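Local coordinates for microcin B17-processing protein McbC (Escherichia coli str. K-12 substr. MG1655, PDB 6GRH) that helps convert the inactive precursor of the peptide antibiotic microcin B17 into its active form, as an FMN-binding oxidoreductase of the nitroreductase family, at residues D25-G30 with I193-A198; R117-S122 with Y218-L223. All blocks are in the same frame, centred on the assembly; numbering follows the deposited sequence. Where two conformers were deposited one is given.

Contact 1 of 2, residues D25-G30 with I193-A198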
loop_
_atom_site.group_PDB
_atom_site.type_symbol
_atom_site.label_atom_id
_atom_site.label_comp_id
_atom_site.label_asym_id
_atom_site.label_seq_id
_atom_site.Cartn_x
_atom_site.Cartn_y
_atom_site.Cartn_z
ATOM N N ASP D 25 -6.913 -2.808 -3.706
ATOM C CA ASP D 25 -5.572 -2.599 -4.192
ATOM C C ASP D 25 -4.708 -3.818 -3.906
ATOM O O ASP D 25 -3.883 -4.173 -4.718
ATOM C CB ASP D 25 -4.892 -1.427 -3.505
ATOM C CG ASP D 25 -5.362 -0.087 -3.993
ATOM O OD1 ASP D 25 -6.082 0.002 -5.019
ATOM O OD2 ASP D 25 -4.964 0.913 -3.311
ATOM N N PHE D 26 -4.826 -4.364 -2.696
ATOM C CA PHE D 26 -4.044 -5.512 -2.325
ATOM C C PHE D 26 -4.497 -6.750 -3.084
ATOM O O PHE D 26 -3.693 -7.486 -3.649
ATOM C CB PHE D 26 -4.140 -5.796 -0.842
ATOM C CG PHE D 26 -3.390 -7.026 -0.447
ATOM C CD1 PHE D 26 -1.993 -7.008 -0.417
ATOM C CD2 PHE D 26 -4.062 -8.202 -0.189
ATOM C CE1 PHE D 26 -1.274 -8.145 -0.053
ATOM C CE2 PHE D 26 -3.365 -9.332 0.155
ATOM C CZ PHE D 26 -1.968 -9.308 0.221
ATOM N N HIS D 27 -5.797 -6.967 -3.072
ATOM C CA HIS D 27 -6.406 -8.105 -3.704
ATOM C C HIS D 27 -5.949 -8.302 -5.167
ATOM O O HIS D 27 -5.585 -9.420 -5.545
ATOM C CB HIS D 27 -7.931 -8.002 -3.685
ATOM C CG HIS D 27 -8.583 -9.182 -4.317
ATOM N ND1 HIS D 27 -8.807 -10.349 -3.627
ATOM C CD2 HIS D 27 -8.996 -9.403 -5.593
ATOM C CE1 HIS D 27 -9.360 -11.231 -4.443
ATOM N NE2 HIS D 27 -9.479 -10.684 -5.641
ATOM N N VAL D 28 -5.920 -7.219 -5.946
ATOM C CA VAL D 28 -5.581 -7.302 -7.376
ATOM C C VAL D 28 -4.114 -7.666 -7.662
ATOM O O VAL D 28 -3.782 -8.055 -8.773
ATOM C CB VAL D 28 -5.974 -6.021 -8.151
ATOM C CG1 VAL D 28 -4.989 -4.892 -7.931
ATOM C CG2 VAL D 28 -6.065 -6.336 -9.630
ATOM N N ARG D 29 -3.244 -7.526 -6.664
ATOM C CA ARG D 29 -1.872 -7.991 -6.767
ATOM C C ARG D 29 -1.746 -9.509 -6.953
ATOM O O ARG D 29 -0.773 -9.967 -7.553
ATOM C CB ARG D 29 -1.065 -7.589 -5.539
ATOM C CG ARG D 29 -0.912 -6.104 -5.376
ATOM C CD ARG D 29 -0.059 -5.865 -4.157
ATOM N NE ARG D 29 0.036 -4.487 -3.736
ATOM C CZ ARG D 29 0.779 -3.543 -4.301
ATOM N NH1 ARG D 29 1.493 -3.762 -5.396
ATOM N NH2 ARG D 29 0.797 -2.332 -3.748
ATOM N N GLY D 30 -2.730 -10.260 -6.471
ATOM C CA GLY D 30 -2.763 -11.678 -6.621
ATOM C C GLY D 30 -3.533 -12.213 -7.815
ATOM O O GLY D 30 -3.623 -13.416 -7.963
ATOM N N ILE D 193 -16.020 -13.392 -3.463
ATOM C CA ILE D 193 -16.122 -12.478 -2.347
ATOM C C ILE D 193 -16.877 -11.211 -2.766
ATOM O O ILE D 193 -16.548 -10.600 -3.783
ATOM C CB ILE D 193 -14.739 -12.081 -1.790
ATOM C CG1 ILE D 193 -14.902 -11.233 -0.513
ATOM C CG2 ILE D 193 -13.860 -11.355 -2.804
ATOM C CD1 ILE D 193 -13.584 -10.947 0.157
ATOM N N ILE D 194 -17.866 -10.818 -1.972
ATOM C CA ILE D 194 -18.477 -9.498 -2.106
ATOM C C ILE D 194 -17.710 -8.574 -1.166
ATOM O O ILE D 194 -17.860 -8.680 0.051
ATOM C CB ILE D 194 -19.974 -9.529 -1.746
ATOM C CG1 ILE D 194 -20.693 -10.504 -2.670
ATOM C CG2 ILE D 194 -20.570 -8.113 -1.847
ATOM C CD1 ILE D 194 -22.157 -10.634 -2.355
ATOM N N PHE D 195 -16.923 -7.661 -1.708
ATOM C CA PHE D 195 -15.961 -6.905 -0.872
ATOM C C PHE D 195 -16.626 -6.185 0.277
ATOM O O PHE D 195 -16.202 -6.304 1.428
ATOM C CB PHE D 195 -15.147 -5.911 -1.678
ATOM C CG PHE D 195 -14.185 -6.560 -2.640
ATOM C CD1 PHE D 195 -13.043 -7.186 -2.181
ATOM C CD2 PHE D 195 -14.440 -6.550 -4.006
ATOM C CE1 PHE D 195 -12.145 -7.772 -3.068
ATOM C CE2 PHE D 195 -13.544 -7.138 -4.902
ATOM C CZ PHE D 195 -12.397 -7.752 -4.420
ATOM N N GLU D 196 -17.684 -5.451 -0.033
ATOM C CA GLU D 196 -18.309 -4.627 0.993
ATOM C C GLU D 196 -18.997 -5.442 2.075
ATOM O O GLU D 196 -18.996 -5.019 3.219
ATOM C CB GLU D 196 -19.234 -3.582 0.362
ATOM C CG GLU D 196 -18.410 -2.497 -0.339
ATOM C CD GLU D 196 -19.208 -1.275 -0.763
ATOM O OE1 GLU D 196 -19.952 -0.707 0.078
ATOM O OE2 GLU D 196 -19.037 -0.847 -1.924
ATOM N N LYS D 197 -19.540 -6.613 1.739
ATOM C CA LYS D 197 -20.110 -7.510 2.736
ATOM C C LYS D 197 -19.020 -8.101 3.637
ATOM O O LYS D 197 -19.263 -8.308 4.823
ATOM C CB LYS D 197 -20.908 -8.624 2.090
ATOM C CG LYS D 197 -21.748 -9.386 3.103
ATOM C CD LYS D 197 -23.144 -9.588 2.589
ATOM C CE LYS D 197 -23.928 -10.523 3.485
ATOM N NZ LYS D 197 -24.110 -11.885 2.897
ATOM N N ALA D 198 -17.832 -8.358 3.086
ATOM C CA ALA D 198 -16.698 -8.835 3.913
ATOM C C ALA D 198 -16.105 -7.763 4.835
ATOM O O ALA D 198 -15.527 -8.099 5.869
ATOM C CB ALA D 198 -15.602 -9.422 3.034
#
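His27 and Phe195 meet as an edge-to-face pair: the phenyl ring turns its rim to a face of the imidazole, with the centroids of the His27 and Phe195 rings 5.3 Å apart and their planes 79° from each other. Two phenyl carbons do the touching. Phe195 CZ lies 4.0 Å from His27 CD2, and Phe195 CE1 is equally close to His27 CG, so the approach falls towards the rim of the imidazole rather than over its middle. With CG anti to the backbone N (chi1 -179°), the imidazole reaches out from helix 17-27, and the two side chains together bridge the 10.0 Å between the CA atoms of His27 and Phe195. In this nitroreductase-family protein the pair is a worked example of a helix from the N-terminal region joined to the central sheet at a strand-to-helix junction: strand 187-194 runs directly into the short helix 195-199, Ile194 takes the N-cap position, and Phe195 is the first residue of that helix. Ile193 CG2 lies 4.0 Å above the plane of the Phe195 ring, toward its rim, so the phenyl group has an aliphatic neighbour over its face as well as the imidazole at its edge. Both aromatic residues also pack on Ala255 of strand 254-263. The imidazole is fixed further at its polar end, where His27 ND1 is hydrogen-bonded to Tyr207 OH. Next to His27 the chain faces the dimer partner: Phe26 stacks on Phe26 of the second subunit, and His27 itself packs against Arg208 of that subunit.

Contact 2 of 2, residues R117-S122 with Y218-L223. With FMN (flavin mononucleotide), chain O.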
loop_
_atom_site.group_PDB
_atom_site.type_symbol
_atom_site.label_atom_id
_atom_site.label_comp_id
_atom_site.label_asym_id
_atom_site.label_seq_id
_atom_site.Cartn_x
_atom_site.Cartn_y
_atom_site.Cartn_z
ATOM N N ARG D 117 -29.300 -21.916 9.372
ATOM C CA ARG D 117 -27.935 -22.297 9.690
ATOM C C ARG D 117 -27.346 -23.028 8.478
ATOM O O ARG D 117 -28.085 -23.565 7.653
ATOM C CB ARG D 117 -27.903 -23.106 10.978
ATOM C CG ARG D 117 -28.447 -22.291 12.162
ATOM C CD ARG D 117 -28.088 -22.872 13.522
ATOM N NE ARG D 117 -26.660 -23.145 13.642
ATOM C CZ ARG D 117 -26.141 -24.362 13.567
ATOM N NH1 ARG D 117 -26.936 -25.403 13.373
ATOM N NH2 ARG D 117 -24.841 -24.544 13.676
ATOM N N ARG D 118 -26.034 -22.935 8.310
ATOM C CA ARG D 118 -25.313 -23.635 7.242
ATOM C C ARG D 118 -24.291 -24.598 7.827
ATOM O O ARG D 118 -23.896 -24.457 8.982
ATOM C CB ARG D 118 -24.601 -22.614 6.373
ATOM C CG ARG D 118 -25.521 -21.545 5.833
ATOM C CD ARG D 118 -24.786 -20.662 4.836
ATOM N NE ARG D 118 -25.451 -19.380 4.729
ATOM C CZ ARG D 118 -25.259 -18.484 3.772
ATOM N NH1 ARG D 118 -24.377 -18.686 2.792
ATOM N NH2 ARG D 118 -25.963 -17.359 3.819
ATOM N N PRO D 119 -23.833 -25.571 7.020
ATOM C CA PRO D 119 -22.835 -26.555 7.481
ATOM C C PRO D 119 -21.409 -26.011 7.605
ATOM O O PRO D 119 -20.473 -26.797 7.777
ATOM C CB PRO D 119 -22.910 -27.657 6.413
ATOM C CG PRO D 119 -23.416 -26.976 5.199
ATOM C CD PRO D 119 -24.327 -25.888 5.662
ATOM N N TYR D 120 -21.246 -24.689 7.502
ATOM C CA TYR D 120 -19.957 -24.037 7.733
ATOM C C TYR D 120 -20.246 -22.735 8.481
ATOM O O TYR D 120 -21.263 -22.082 8.228
ATOM C CB TYR D 120 -19.184 -23.814 6.422
ATOM C CG TYR D 120 -19.887 -22.927 5.421
ATOM C CD1 TYR D 120 -20.916 -23.414 4.619
ATOM C CD2 TYR D 120 -19.519 -21.589 5.285
ATOM C CE1 TYR D 120 -21.573 -22.592 3.721
ATOM C CE2 TYR D 120 -20.163 -20.764 4.391
ATOM C CZ TYR D 120 -21.190 -21.259 3.618
ATOM O OH TYR D 120 -21.826 -20.404 2.742
ATOM N N PRO D 121 -19.381 -22.380 9.439
ATOM C CA PRO D 121 -19.585 -21.146 10.197
ATOM C C PRO D 121 -19.128 -19.908 9.421
ATOM O O PRO D 121 -18.534 -20.020 8.352
ATOM C CB PRO D 121 -18.716 -21.380 11.440
ATOM C CG PRO D 121 -17.551 -22.150 10.900
ATOM C CD PRO D 121 -18.098 -23.024 9.787
ATOM N N SER D 122 -19.421 -18.724 9.949
ATOM C CA SER D 122 -18.989 -17.465 9.324
ATOM C C SER D 122 -18.911 -16.367 10.373
ATOM O O SER D 122 -19.810 -16.250 11.221
ATOM C CB SER D 122 -19.977 -17.053 8.214
ATOM O OG SER D 122 -19.644 -15.797 7.667
ATOM N N TYR D 218 -15.182 -24.742 0.110
ATOM C CA TYR D 218 -14.719 -25.727 -0.863
ATOM C C TYR D 218 -14.346 -27.060 -0.198
ATOM O O TYR D 218 -14.423 -28.111 -0.839
ATOM C CB TYR D 218 -13.633 -25.198 -1.802
ATOM C CG TYR D 218 -12.235 -24.951 -1.263
ATOM C CD1 TYR D 218 -11.472 -25.963 -0.702
ATOM C CD2 TYR D 218 -11.639 -23.697 -1.417
ATOM C CE1 TYR D 218 -10.177 -25.710 -0.251
ATOM C CE2 TYR D 218 -10.342 -23.437 -0.982
ATOM C CZ TYR D 218 -9.611 -24.444 -0.411
ATOM O OH TYR D 218 -8.337 -24.182 0.041
ATOM N N GLN D 219 -13.968 -27.018 1.079
ATOM C CA GLN D 219 -13.622 -28.234 1.800
ATOM C C GLN D 219 -14.850 -29.120 2.009
ATOM O O GLN D 219 -14.770 -30.323 1.823
ATOM C CB GLN D 219 -12.955 -27.914 3.143
ATOM C CG GLN D 219 -12.440 -29.132 3.912
ATOM C CD GLN D 219 -11.407 -29.983 3.167
ATOM O OE1 GLN D 219 -10.782 -29.539 2.188
ATOM N NE2 GLN D 219 -11.227 -31.239 3.637
ATOM N N ASN D 220 -15.977 -28.525 2.377
ATOM C CA ASN D 220 -17.256 -29.251 2.411
ATOM C C ASN D 220 -17.575 -29.895 1.062
ATOM O O ASN D 220 -18.077 -31.032 1.003
ATOM C CB ASN D 220 -18.420 -28.331 2.801
ATOM C CG ASN D 220 -18.638 -28.261 4.287
ATOM O OD1 ASN D 220 -17.815 -28.737 5.061
ATOM N ND2 ASN D 220 -19.758 -27.640 4.699
ATOM N N ALA D 221 -17.309 -29.153 -0.002
ATOM C CA ALA D 221 -17.512 -29.648 -1.354
ATOM C C ALA D 221 -16.575 -30.814 -1.706
ATOM O O ALA D 221 -17.018 -31.770 -2.315
ATOM C CB ALA D 221 -17.406 -28.525 -2.364
ATOM N N VAL D 222 -15.311 -30.746 -1.296
ATOM C CA VAL D 222 -14.357 -31.881 -1.409
ATOM C C VAL D 222 -14.909 -33.129 -0.736
ATOM O O VAL D 222 -14.928 -34.223 -1.328
ATOM C CB VAL D 222 -12.968 -31.549 -0.800
ATOM C CG1 VAL D 222 -12.080 -32.786 -0.698
ATOM C CG2 VAL D 222 -12.257 -30.469 -1.617
ATOM N N LEU D 223 -15.357 -32.959 0.501
ATOM C CA LEU D 223 -15.846 -34.067 1.305
ATOM C C LEU D 223 -17.159 -34.633 0.741
ATOM O O LEU D 223 -17.299 -35.832 0.626
ATOM C CB LEU D 223 -15.986 -33.658 2.770
ATOM C CG LEU D 223 -14.692 -33.234 3.474
ATOM C CD1 LEU D 223 -15.017 -32.673 4.858
ATOM C CD2 LEU D 223 -13.679 -34.368 3.543
HETATM N N1 FMN O . -17.873 -16.058 17.326
HETATM C C2 FMN O . -17.629 -15.244 18.387
HETATM O O2 FMN O . -18.429 -15.288 19.338
HETATM N N3 FMN O . -16.564 -14.407 18.431
HETATM C C4 FMN O . -15.662 -14.335 17.424
HETATM O O4 FMN O . -14.678 -13.566 17.482
HETATM C C4A FMN O . -15.866 -15.182 16.222
HETATM N N5 FMN O . -15.022 -15.160 15.164
HETATM C C5A FMN O . -15.233 -15.961 14.087
HETATM C C6 FMN O . -14.335 -15.921 13.025
HETATM C C7 FMN O . -14.511 -16.721 11.900
HETATM C C7M FMN O . -13.522 -16.650 10.763
HETATM C C8 FMN O . -15.670 -17.649 11.833
HETATM C C8M FMN O . -15.869 -18.521 10.626
HETATM C C9 FMN O . -16.578 -17.706 12.892
HETATM C C9A FMN O . -16.409 -16.893 14.032
HETATM N N10 FMN O . -17.310 -16.923 15.135
HETATM C C10 FMN O . -17.057 -16.072 16.239
HETATM C "C1'" FMN O . -18.482 -17.806 15.171
HETATM C "C2'" FMN O . -19.625 -17.176 14.407
HETATM O "O2'" FMN O . -20.125 -16.045 15.147
HETATM C "C3'" FMN O . -20.705 -18.228 14.131
HETATM O "O3'" FMN O . -20.196 -19.219 13.228
HETATM C "C4'" FMN O . -21.984 -17.635 13.547
HETATM O "O4'" FMN O . -22.560 -16.733 14.493
HETATM C "C5'" FMN O . -23.044 -18.679 13.207
HETATM O "O5'" FMN O . -23.359 -19.427 14.380
HETATM P P FMN O . -23.182 -21.018 14.420
HETATM O O1P FMN O . -21.719 -21.302 14.173
HETATM O O2P FMN O . -23.610 -21.372 15.831
HETATM O O3P FMN O . -24.123 -21.461 13.343
#
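Asn220 reaches from helix 204-227 towards Pro119, and its side chain can be followed outward. CB leaves the helix in the direction of the loop, and CG, turned by a chi1 of -89°, carries the amide across to it. At the tip, ND2 does the touching. It points almost straight at the backbone oxygen of Pro119, with an N-H...O angle of 166°, but the 3.3 Å from Asn220 ND2 to Pro119 O makes this a weak hydrogen bond. The same nitrogen rests against the proline ring, 3.6 Å from Pro119 CB, and lies 4.2 Å from Tyr120 CB. ND2 has a stronger partner in Ala107 O. The other amide atom, OD1, is hydrogen-bonded to Gln219 NE2 of the second subunit, a group that also bonds to Pro119 O. Beyond Pro119 the loop turns to the flavin: Pro121 CB approaches FMN O3' to 3.2 Å, and Ser122 N makes a weak bond to that hydroxyl. In the given one of its two deposited conformers, Arg117 hydrogen-bonds through both NE and NH2 to FMN O3P. The chemistry implies that the Asn220 amide serves two chains, ND2 donating to Ala107 O and weakly to Pro119 O of its own while OD1 meets the other subunit, and that the same loop offers the cofactor one weak backbone N-H and one guanidinium.

Overall arrangement
Along the chain the segments alternate, 25-30, 117-122, 193-198 and 218-223, so the two contacts interlock in sequence although they never touch: their centres are 21 Å apart and their nearest atoms about 6 Å. Helix 204-227 joins them in space, since Tyr207 near its start is hydrogen-bonded to His27 of contact 1 and segment 218-223 lies further along it. Between these points the same helix contributes Met209 to the flavin pocket. The loop of contact 2 supplies three pocket residues, while the side chain of Asn220 is about 14 Å from another FMN; that of His27 in contact 1 is about 12 Å from a bound FMN. Both contacts reach the second subunit, which also supplies hydrogen bonds to the flavin.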